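Local coordinates for protein dITP/XTP pyrophosphatase (Staphylococcus aureus, PDB 4BNQ) that probably hydrolyses non-canonical purine nucleoside triphosphates such as XTP, dITP and ITP to monophosphates and diphosphate with magnesium, cleansing the nucleotide pool, at residues Glu31-Phe36 against Lys58-Thr63; Glu39-Thr44 against Ala49-Glu54; Asp67-Glu72 against Ile175-Asn180; Cys117-Ser122 against Asn183-Phe188. All coordinates share one frame; numbering follows the deposited sequence.

Interaction 1 (Glu31-Phe36 against Lys58-Thr63); sequences ELIPDF and KALNKT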
# COMPACT_ATOMS: atom_id res chain seq x y z
N GLU A 31 -1.65 24.52 16.08
CA GLU A 31 -1.06 24.82 17.37
C GLU A 31 0.03 25.88 17.27
O GLU A 31 0.24 26.66 18.20
CB GLU A 31 -0.49 23.55 18.00
CG GLU A 31 -1.54 22.55 18.48
CD GLU A 31 -0.92 21.31 19.12
OE1 GLU A 31 -0.27 21.42 20.19
OE2 GLU A 31 -1.07 20.21 18.54
N LEU A 32 0.75 25.88 16.15
CA LEU A 32 1.89 26.76 15.94
C LEU A 32 1.54 28.01 15.11
O LEU A 32 2.03 29.11 15.38
CB LEU A 32 3.00 25.98 15.24
CG LEU A 32 3.41 24.69 15.95
CD1 LEU A 32 4.58 24.04 15.23
CD2 LEU A 32 3.80 24.98 17.41
N ILE A 33 0.72 27.82 14.09
CA ILE A 33 0.27 28.91 13.23
C ILE A 33 -1.23 28.75 13.00
O ILE A 33 -1.65 28.17 11.98
CB ILE A 33 0.95 28.87 11.84
CG1 ILE A 33 2.47 28.65 11.96
CG2 ILE A 33 0.63 30.15 11.05
CD1 ILE A 33 3.15 28.56 10.60
N PRO A 34 -2.03 29.24 13.95
CA PRO A 34 -3.50 29.09 13.94
C PRO A 34 -4.14 29.59 12.64
O PRO A 34 -5.21 29.09 12.23
CB PRO A 34 -3.94 29.97 15.13
CG PRO A 34 -2.74 29.96 16.06
CD PRO A 34 -1.57 30.02 15.12
N ASP A 35 -3.50 30.54 11.98
CA ASP A 35 -4.05 31.05 10.73
C ASP A 35 -3.21 30.69 9.51
O ASP A 35 -3.22 31.41 8.51
CB ASP A 35 -4.26 32.56 10.81
CG ASP A 35 -5.32 32.93 11.84
OD1 ASP A 35 -6.44 32.34 11.80
OD2 ASP A 35 -5.02 33.78 12.70
N PHE A 36 -2.50 29.57 9.61
CA PHE A 36 -1.82 28.99 8.46
C PHE A 36 -2.75 29.01 7.25
O PHE A 36 -3.89 28.54 7.32
CB PHE A 36 -1.47 27.54 8.76
CG PHE A 36 -0.46 26.94 7.82
CD1 PHE A 36 0.79 27.51 7.67
CD2 PHE A 36 -0.76 25.79 7.12
CE1 PHE A 36 1.72 26.95 6.81
CE2 PHE A 36 0.17 25.23 6.27
CZ PHE A 36 1.41 25.80 6.11
N LYS A 58 9.91 26.57 5.94
CA LYS A 58 10.63 27.84 5.85
C LYS A 58 10.27 28.81 6.97
O LYS A 58 11.14 29.51 7.50
CB LYS A 58 10.42 28.50 4.48
CG LYS A 58 11.20 27.85 3.33
CD LYS A 58 10.83 28.53 2.00
CE LYS A 58 11.55 27.90 0.81
NZ LYS A 58 11.35 26.42 0.73
N ALA A 59 8.99 28.88 7.33
CA ALA A 59 8.57 29.82 8.37
C ALA A 59 8.97 29.38 9.80
O ALA A 59 9.05 30.21 10.69
CB ALA A 59 7.07 30.07 8.30
N LEU A 60 9.22 28.08 9.99
CA LEU A 60 9.46 27.53 11.32
C LEU A 60 10.89 27.03 11.48
O LEU A 60 11.34 26.79 12.60
CB LEU A 60 8.48 26.38 11.62
CG LEU A 60 7.00 26.77 11.79
CD1 LEU A 60 6.11 25.55 11.89
CD2 LEU A 60 6.80 27.66 13.00
N ASN A 61 11.59 26.90 10.36
CA ASN A 61 12.95 26.37 10.35
C ASN A 61 13.01 24.99 11.03
O ASN A 61 13.94 24.70 11.79
CB ASN A 61 13.93 27.35 10.99
CG ASN A 61 15.37 27.04 10.64
OD1 ASN A 61 15.66 26.37 9.65
ND2 ASN A 61 16.29 27.53 11.46
N LYS A 62 12.01 24.17 10.72
CA LYS A 62 11.87 22.80 11.21
C LYS A 62 11.51 21.90 10.03
O LYS A 62 10.95 22.35 9.02
CB LYS A 62 10.68 22.67 12.18
CG LYS A 62 10.79 23.31 13.54
CD LYS A 62 9.76 22.65 14.49
CE LYS A 62 10.20 22.74 15.97
NZ LYS A 62 9.32 21.99 16.92
N THR A 63 11.78 20.61 10.19
CA THR A 63 11.17 19.59 9.34
C THR A 63 9.67 19.46 9.64
O THR A 63 9.25 19.41 10.80
CB THR A 63 11.85 18.23 9.54
OG1 THR A 63 13.18 18.30 9.04
CG2 THR A 63 11.08 17.14 8.79

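Interaction 2 (Glu39-Thr44 against Ala49-Glu54); sequences EETGST and AILKSE. With PO4 (phosphate ion), chain C.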
# COMPACT_ATOMS: atom_id res chain seq x y z
N GLU A 39 -1.74 29.28 -0.29
CA GLU A 39 -2.49 29.22 -1.54
C GLU A 39 -2.22 27.93 -2.34
O GLU A 39 -1.15 27.76 -2.93
CB GLU A 39 -2.17 30.44 -2.39
CG GLU A 39 -3.20 30.73 -3.47
CD GLU A 39 -4.54 31.20 -2.92
OE1 GLU A 39 -4.60 31.68 -1.76
OE2 GLU A 39 -5.55 31.10 -3.66
N GLU A 40 -3.19 27.01 -2.37
CA GLU A 40 -3.01 25.76 -3.12
C GLU A 40 -3.19 26.01 -4.62
O GLU A 40 -4.27 25.83 -5.18
CB GLU A 40 -3.94 24.64 -2.60
CG GLU A 40 -3.49 24.03 -1.25
CD GLU A 40 -4.48 23.02 -0.65
OE1 GLU A 40 -4.91 22.08 -1.37
OE2 GLU A 40 -4.81 23.16 0.56
N THR A 41 -2.10 26.43 -5.27
CA THR A 41 -2.12 26.73 -6.69
C THR A 41 -1.58 25.60 -7.53
O THR A 41 -1.30 25.80 -8.71
CB THR A 41 -1.25 27.94 -7.02
OG1 THR A 41 0.08 27.71 -6.53
CG2 THR A 41 -1.85 29.22 -6.42
N GLY A 42 -1.42 24.43 -6.94
CA GLY A 42 -0.94 23.30 -7.70
C GLY A 42 -2.03 22.67 -8.55
O GLY A 42 -3.23 22.86 -8.29
N SER A 43 -1.63 21.90 -9.55
CA SER A 43 -2.58 21.21 -10.40
C SER A 43 -2.61 19.71 -10.10
O SER A 43 -3.33 18.96 -10.76
CB SER A 43 -2.27 21.46 -11.87
OG SER A 43 -0.95 21.05 -12.18
N THR A 44 -1.83 19.29 -9.10
CA THR A 44 -1.82 17.90 -8.63
C THR A 44 -1.76 17.86 -7.10
O THR A 44 -1.36 18.85 -6.46
CB THR A 44 -0.62 17.10 -9.19
OG1 THR A 44 0.60 17.68 -8.71
CG2 THR A 44 -0.61 17.09 -10.72
N ALA A 49 0.73 19.50 -1.81
CA ALA A 49 1.41 19.05 -0.59
C ALA A 49 2.78 19.72 -0.41
O ALA A 49 3.13 20.17 0.67
CB ALA A 49 1.55 17.53 -0.59
N ILE A 50 3.56 19.78 -1.49
CA ILE A 50 4.86 20.44 -1.47
C ILE A 50 4.74 21.91 -1.07
O ILE A 50 5.54 22.42 -0.28
CB ILE A 50 5.54 20.34 -2.85
CG1 ILE A 50 5.97 18.89 -3.13
CG2 ILE A 50 6.75 21.28 -2.92
CD1 ILE A 50 6.63 18.69 -4.49
N LEU A 51 3.74 22.60 -1.60
CA LEU A 51 3.57 24.00 -1.27
C LEU A 51 3.32 24.14 0.23
O LEU A 51 3.86 25.03 0.89
CB LEU A 51 2.42 24.63 -2.09
CG LEU A 51 2.63 24.86 -3.60
CD1 LEU A 51 1.29 25.11 -4.29
CD2 LEU A 51 3.56 26.03 -3.85
N LYS A 52 2.51 23.26 0.80
CA LYS A 52 2.21 23.38 2.22
C LYS A 52 3.41 23.05 3.11
O LYS A 52 3.72 23.81 4.02
CB LYS A 52 0.95 22.60 2.61
CG LYS A 52 -0.36 23.25 2.06
CD LYS A 52 -1.62 22.42 2.34
CE LYS A 52 -1.64 21.14 1.51
NZ LYS A 52 -2.97 20.49 1.52
N SER A 53 4.10 21.94 2.82
CA SER A 53 5.21 21.53 3.68
C SER A 53 6.38 22.51 3.60
O SER A 53 6.96 22.87 4.63
CB SER A 53 5.70 20.12 3.35
OG SER A 53 6.16 20.07 2.02
N GLU A 54 6.71 22.95 2.39
CA GLU A 54 7.80 23.91 2.23
C GLU A 54 7.50 25.24 2.92
O GLU A 54 8.38 25.84 3.55
CB GLU A 54 8.17 24.08 0.75
CG GLU A 54 8.88 22.85 0.24
CD GLU A 54 9.41 22.97 -1.18
OE1 GLU A 54 9.07 23.95 -1.89
OE2 GLU A 54 10.15 22.04 -1.59
P PO4 C . -5.17 20.85 4.34
O1 PO4 C . -4.31 19.64 4.72
O2 PO4 C . -6.61 20.42 4.22
O3 PO4 C . -4.70 21.37 2.99
O4 PO4 C . -5.03 21.93 5.37

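Interaction 3 (Asp67-Glu72 against Ile175-Asn180); sequences DDSGLE and ISHRRN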
# COMPACT_ATOMS: atom_id res chain seq x y z
N ASP A 67 -0.04 17.20 3.73
CA ASP A 67 -0.89 16.17 3.18
C ASP A 67 -1.84 16.84 2.18
O ASP A 67 -2.49 17.84 2.51
CB ASP A 67 -1.67 15.52 4.33
CG ASP A 67 -2.75 14.54 3.86
OD1 ASP A 67 -3.57 14.87 2.98
OD2 ASP A 67 -2.80 13.43 4.41
N ASP A 68 -1.91 16.31 0.97
CA ASP A 68 -2.97 16.72 0.06
C ASP A 68 -3.63 15.49 -0.51
O ASP A 68 -2.98 14.70 -1.20
CB ASP A 68 -2.46 17.64 -1.04
CG ASP A 68 -3.58 18.46 -1.66
OD1 ASP A 68 -4.05 19.41 -1.01
OD2 ASP A 68 -4.02 18.15 -2.79
N SER A 69 -4.91 15.32 -0.20
CA SER A 69 -5.63 14.10 -0.52
C SER A 69 -6.92 14.43 -1.26
O SER A 69 -7.40 15.55 -1.20
CB SER A 69 -5.98 13.35 0.76
OG SER A 69 -4.85 13.06 1.56
N GLY A 70 -7.48 13.43 -1.93
CA GLY A 70 -8.73 13.61 -2.63
C GLY A 70 -9.36 12.31 -3.08
O GLY A 70 -8.83 11.22 -2.85
N LEU A 71 -10.49 12.44 -3.75
CA LEU A 71 -11.27 11.31 -4.22
C LEU A 71 -11.40 11.41 -5.73
O LEU A 71 -11.76 12.47 -6.26
CB LEU A 71 -12.64 11.38 -3.56
CG LEU A 71 -13.74 10.42 -3.98
CD1 LEU A 71 -13.34 8.99 -3.65
CD2 LEU A 71 -14.99 10.80 -3.22
N GLU A 72 -11.08 10.33 -6.42
CA GLU A 72 -11.17 10.27 -7.87
C GLU A 72 -12.23 9.24 -8.24
O GLU A 72 -12.08 8.06 -7.93
CB GLU A 72 -9.81 9.87 -8.47
CG GLU A 72 -8.69 10.87 -8.18
CD GLU A 72 -7.34 10.43 -8.72
OE1 GLU A 72 -7.19 9.24 -9.11
OE2 GLU A 72 -6.42 11.27 -8.77
N ILE A 175 -5.94 0.73 7.01
CA ILE A 175 -6.18 0.53 5.58
C ILE A 175 -6.34 1.78 4.71
O ILE A 175 -6.47 1.66 3.50
CB ILE A 175 -7.41 -0.38 5.33
CG1 ILE A 175 -8.66 0.23 5.95
CG2 ILE A 175 -7.15 -1.80 5.87
CD1 ILE A 175 -9.56 0.87 4.93
N SER A 176 -6.31 2.96 5.31
CA SER A 176 -6.59 4.16 4.52
C SER A 176 -5.45 4.47 3.56
O SER A 176 -4.33 3.98 3.73
CB SER A 176 -6.84 5.36 5.43
OG SER A 176 -5.60 5.83 5.98
N HIS A 177 -5.76 5.28 2.56
CA HIS A 177 -4.78 5.84 1.63
C HIS A 177 -3.67 6.60 2.37
O HIS A 177 -2.51 6.60 1.94
CB HIS A 177 -5.50 6.75 0.63
CG HIS A 177 -6.37 7.80 1.26
ND1 HIS A 177 -7.39 7.48 2.16
CD2 HIS A 177 -6.38 9.13 1.15
CE1 HIS A 177 -7.97 8.59 2.55
NE2 HIS A 177 -7.40 9.61 1.96
N ARG A 178 -4.04 7.25 3.46
CA ARG A 178 -3.09 8.00 4.27
C ARG A 178 -2.19 7.03 5.05
O ARG A 178 -1.01 7.28 5.19
CB ARG A 178 -3.84 8.93 5.21
CG ARG A 178 -2.98 9.90 6.02
CD ARG A 178 -3.72 11.23 6.27
NE ARG A 178 -5.15 11.06 6.30
CZ ARG A 178 -6.01 11.61 5.45
NH1 ARG A 178 -5.60 12.45 4.49
NH2 ARG A 178 -7.29 11.32 5.57
N ARG A 179 -2.74 5.93 5.54
CA ARG A 179 -1.91 4.90 6.16
C ARG A 179 -0.89 4.39 5.16
O ARG A 179 0.28 4.20 5.50
CB ARG A 179 -2.75 3.74 6.69
CG ARG A 179 -1.91 2.54 7.12
CD ARG A 179 -0.97 2.91 8.26
NE ARG A 179 0.02 1.87 8.51
CZ ARG A 179 -0.03 1.02 9.52
NH1 ARG A 179 -1.05 1.07 10.38
NH2 ARG A 179 0.92 0.10 9.68
N ASN A 180 -1.32 4.19 3.92
CA ASN A 180 -0.41 3.63 2.91
C ASN A 180 0.71 4.59 2.54
O ASN A 180 1.84 4.16 2.34
CB ASN A 180 -1.17 3.21 1.64
CG ASN A 180 -1.93 1.93 1.83
OD1 ASN A 180 -1.61 1.14 2.71
ND2 ASN A 180 -2.96 1.72 1.02

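Interaction 4 (Cys117-Ser122 against Asn183-Phe188); sequences CVISMS and NLLQAF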
# COMPACT_ATOMS: atom_id res chain seq x y z
N CYS A 117 -3.77 9.84 -1.33
CA CYS A 117 -3.08 10.68 -0.36
C CYS A 117 -1.61 10.84 -0.72
O CYS A 117 -0.88 9.85 -0.84
CB CYS A 117 -3.18 10.10 1.04
SG CYS A 117 -2.01 10.92 2.19
N VAL A 118 -1.18 12.09 -0.88
CA VAL A 118 0.23 12.40 -1.05
C VAL A 118 0.77 13.16 0.16
O VAL A 118 0.25 14.21 0.52
CB VAL A 118 0.50 13.24 -2.30
CG1 VAL A 118 1.98 13.63 -2.34
CG2 VAL A 118 0.10 12.47 -3.55
N ILE A 119 1.80 12.60 0.78
CA ILE A 119 2.47 13.20 1.94
C ILE A 119 3.79 13.80 1.45
O ILE A 119 4.57 13.09 0.81
CB ILE A 119 2.80 12.12 2.98
CG1 ILE A 119 1.53 11.48 3.53
CG2 ILE A 119 3.63 12.69 4.14
CD1 ILE A 119 0.67 12.41 4.40
N SER A 120 4.05 15.07 1.72
CA SER A 120 5.39 15.59 1.44
C SER A 120 6.14 15.98 2.71
O SER A 120 5.56 16.59 3.61
CB SER A 120 5.34 16.77 0.47
OG SER A 120 4.80 17.90 1.10
N MET A 121 7.42 15.64 2.78
CA MET A 121 8.26 16.02 3.91
C MET A 121 9.23 17.11 3.48
O MET A 121 9.89 17.01 2.44
CB MET A 121 9.02 14.81 4.45
CG MET A 121 9.95 15.11 5.63
SD MET A 121 10.68 13.61 6.37
CE MET A 121 9.79 13.70 7.89
N SER A 122 9.32 18.17 4.27
CA SER A 122 10.22 19.26 3.95
C SER A 122 10.93 19.71 5.20
O SER A 122 10.41 19.56 6.31
CB SER A 122 9.46 20.42 3.33
OG SER A 122 8.77 19.98 2.19
N ASN A 183 3.26 4.67 5.38
CA ASN A 183 4.10 3.46 5.43
C ASN A 183 5.35 3.64 4.59
O ASN A 183 6.44 3.23 4.99
CB ASN A 183 3.34 2.20 4.96
CG ASN A 183 2.37 1.67 6.01
OD1 ASN A 183 2.50 1.97 7.20
ND2 ASN A 183 1.40 0.87 5.56
N LEU A 184 5.19 4.27 3.43
CA LEU A 184 6.32 4.62 2.58
C LEU A 184 7.20 5.66 3.29
O LEU A 184 8.43 5.60 3.20
CB LEU A 184 5.86 5.14 1.22
CG LEU A 184 5.12 4.17 0.29
CD1 LEU A 184 4.39 4.93 -0.83
CD2 LEU A 184 6.09 3.15 -0.30
N LEU A 185 6.57 6.59 4.00
CA LEU A 185 7.34 7.60 4.75
C LEU A 185 8.15 6.94 5.86
O LEU A 185 9.35 7.19 5.98
CB LEU A 185 6.43 8.66 5.37
CG LEU A 185 7.13 9.63 6.34
CD1 LEU A 185 8.13 10.49 5.57
CD2 LEU A 185 6.12 10.54 7.08
N GLN A 186 7.49 6.12 6.67
CA GLN A 186 8.15 5.48 7.80
C GLN A 186 9.27 4.57 7.35
O GLN A 186 10.30 4.47 8.02
CB GLN A 186 7.14 4.73 8.69
CG GLN A 186 6.44 5.68 9.67
CD GLN A 186 5.28 5.04 10.38
OE1 GLN A 186 4.73 4.03 9.91
NE2 GLN A 186 4.90 5.60 11.52
N ALA A 187 9.08 3.93 6.19
CA ALA A 187 10.15 3.10 5.62
C ALA A 187 11.32 3.98 5.22
O ALA A 187 12.48 3.60 5.41
CB ALA A 187 9.65 2.30 4.41
N PHE A 188 11.02 5.15 4.67
CA PHE A 188 12.04 6.12 4.32
C PHE A 188 12.85 6.54 5.57
O PHE A 188 14.07 6.57 5.54
CB PHE A 188 11.39 7.34 3.66
CG PHE A 188 12.36 8.40 3.25
CD1 PHE A 188 12.73 9.42 4.13
CD2 PHE A 188 12.90 8.40 1.97
CE1 PHE A 188 13.63 10.41 3.74
CE2 PHE A 188 13.80 9.39 1.58
CZ PHE A 188 14.17 10.40 2.47

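Interaction 1 (Glu31-Phe36 against Lys58-Thr63)
Two aliphatic side chains of 31-36, Leu32 and Ile33, reach the side chain of Leu60 in 58-63, and the contact is wholly apolar. Leu32 meets Leu60 methyl to methyl, CD1 against CD1 at 4.0 Å, the two side chains running at a slant to each other. In Leu60 the CG carbon stands opposite the carbonyl carbon (chi1 -68°), which carries the isobutyl group off the helix end and across to its partners. Ile33, next to Leu32, adds a looser touch: its terminal CD1 lies 4.4 Å from Leu60 CG, so it abuts the branch point instead of a methyl tip.

Backbone conformation shapes both sides. A type I beta turn from Ile33 to Phe36, closed by Phe36 N to Ile33 O at 2.9 Å, reverses the chain right after Leu32. On the other side Asn61 takes a positive phi of 55° as the first residue to leave helix 45-60, directly after Leu60.

Among the surroundings, Ile29 also packs on Leu60, and Phe36 O accepts a hydrogen bond from Asn9 ND2, a predicted substrate-binding residue. The contact is partly open to solvent: the short, weakly bonded helix 29-32 and the turn behind it lean on the last turn of helix 45-60 in the Ham1 fold.

Interaction 2 (Glu39-Thr44 against Ala49-Glu54)
Leu51 is the first residue of 49-54 to touch the loop, and a single methyl does the work. Its CD1 sits 3.6 Å from Thr41 OG1 and 3.9 Å from both Glu39 O and Gly42 N, nestled against the backbone where the loop bends; the side chains of Leu51 and Thr41 cross at about a right angle. The bend is an inverse gamma turn centred on Glu40, with a weak Thr41 N to Glu39 O bond. Beyond it the loop leads into helix 45-60, with Thr44 at the N-cap position. Glu39, at the head of this loop, is predicted to bind magnesium, as in the Ham1 family.

The next residue, Lys52, folds its chain at CG-CD (chi3 -70°) and sends NZ towards the tip of Glu40, whose own chain is extended beyond CG. The salt bridge is long and its hydrogen bond weak, NZ to Glu40 OE2 measuring 3.4 Å. NZ also donates to O3 of a bound phosphate ion, modelled so close that the exact spacing is doubtful; Glu40 OE2 stands 3.0 Å from the same O3. The phosphate probably comes from the crystallisation liquor, yet Ser8, Asn9 and Lys13, predicted substrate binders, hold it as well. Lys52 NZ is further paired with Asp68 OD1 and Asp67 O, so it links loop, strand and anion.

Past Lys52 the helix turns from the loop: Ser53 hydrogen-bonds with Ser120 and Ser122, while Glu54 OE2 pairs with Thr128 OG1.

Interaction 3 (Asp67-Glu72 against Ile175-Asn180)
Arg178 NH1 donates to Asp67 OD2 at 3.0 Å along a nearly straight path, with an N-H...O angle of 169°, making a salt bridge within a buried contact. The donor meets OD2 on its syn side but tilted well out of the carboxylate plane, while the carboxylate lies near the plane of the guanidinium, at its edge; the two planes themselves are turned 38° apart. The arginine chain bends at both chi2 and chi3, chi3 (28°) lying about midway between eclipsed and staggered, and this brings NH1 to Asp67. The two side chains cross at about a right angle.

Asp67 is gripped by its other oxygen too. Ser69 OG donates to OD1 at 2.6 Å, again syn and somewhat out of plane, fixing the rotation of the carboxylate. Although Ser69 OG lies 3.1 Å from Arg178 NH1, the angle there is too poor for a bond.

Ser69, His177 and Arg178 are predicted to bind substrate and Asp68 to act as proton acceptor, so this meeting of strand 64-73 and helix 177-191 probably lines the active site of the Ham1 fold. Lys13 adds a second salt bridge to Asp67 OD1, and Asp16 pairs with Arg178 NH2.

His177 turns the edge of its imidazole to the strand, NE2 resting 4.2 Å from Ser69 CB, while the ring stacks on Phe115. At the helix start Ser176 is the N-cap, its OG accepting from Arg179 N at 2.9 Å.

Interaction 4 (Cys117-Ser122 against Asn183-Phe188)
Ile119 is the first residue of 117-122 to touch 183-188, through its CG2 methyl, which lies 4.4 Å from Leu185 CD2. Ile119 CA and Leu185 CA, 7.9 Å apart, mark the nearest approach of the two backbones. Ser120 then points the other way, as alternation along a strand demands, and its OG is hydrogen-bonded to Ser53 OG on helix 45-60.

Met121 returns to the same face as Ile119 and makes the closer touch: its SD is 4.1 Å from Leu185 CD1. Extended through CB and CG (chi1 179°, chi2 173°), the thioether stretches straight out before it bends at SD, and it meets the leucine at about a right angle. One leucine therefore divides its two methyls between residues two apart on the strand: CD2 goes to Ile119, CD1 to Met121. For that Leu185 sets CG opposite its backbone N (chi1 172°).

The contact is buried and purely apolar, a helix resting on one face of the antiparallel sheet. Phe131 of the adjoining strand 126-139 extends this floor, touching Leu185 and meeting Phe188 in an edge-to-face stack. Helix 45-60 covers the opposite face of strand 112-123, whereas the outer side of helix 177-191 packs against the second subunit, with Ala187 on Ala187 of that subunit.

In the fold
From the N terminus, interaction 1 closes the loop from 31-36 to 58-63, fastening helix 29-32 to the end of helix 45-60, and interaction 2 is nested inside it, folding 39-44 onto the first half of that helix. The chain then enters strand 64-73, where interaction 3 opens; interaction 4 opens later, on strand 112-123, its neighbour in the sheet. Both close on helix 177-191, 3 before 4, so the two cross. Helix 45-60 and helix 177-191 thus flank the antiparallel sheet. Interactions 2 and 3 meet where Lys52 reaches strand 64-73, and 1 and 4 touch through Thr63 and Met121.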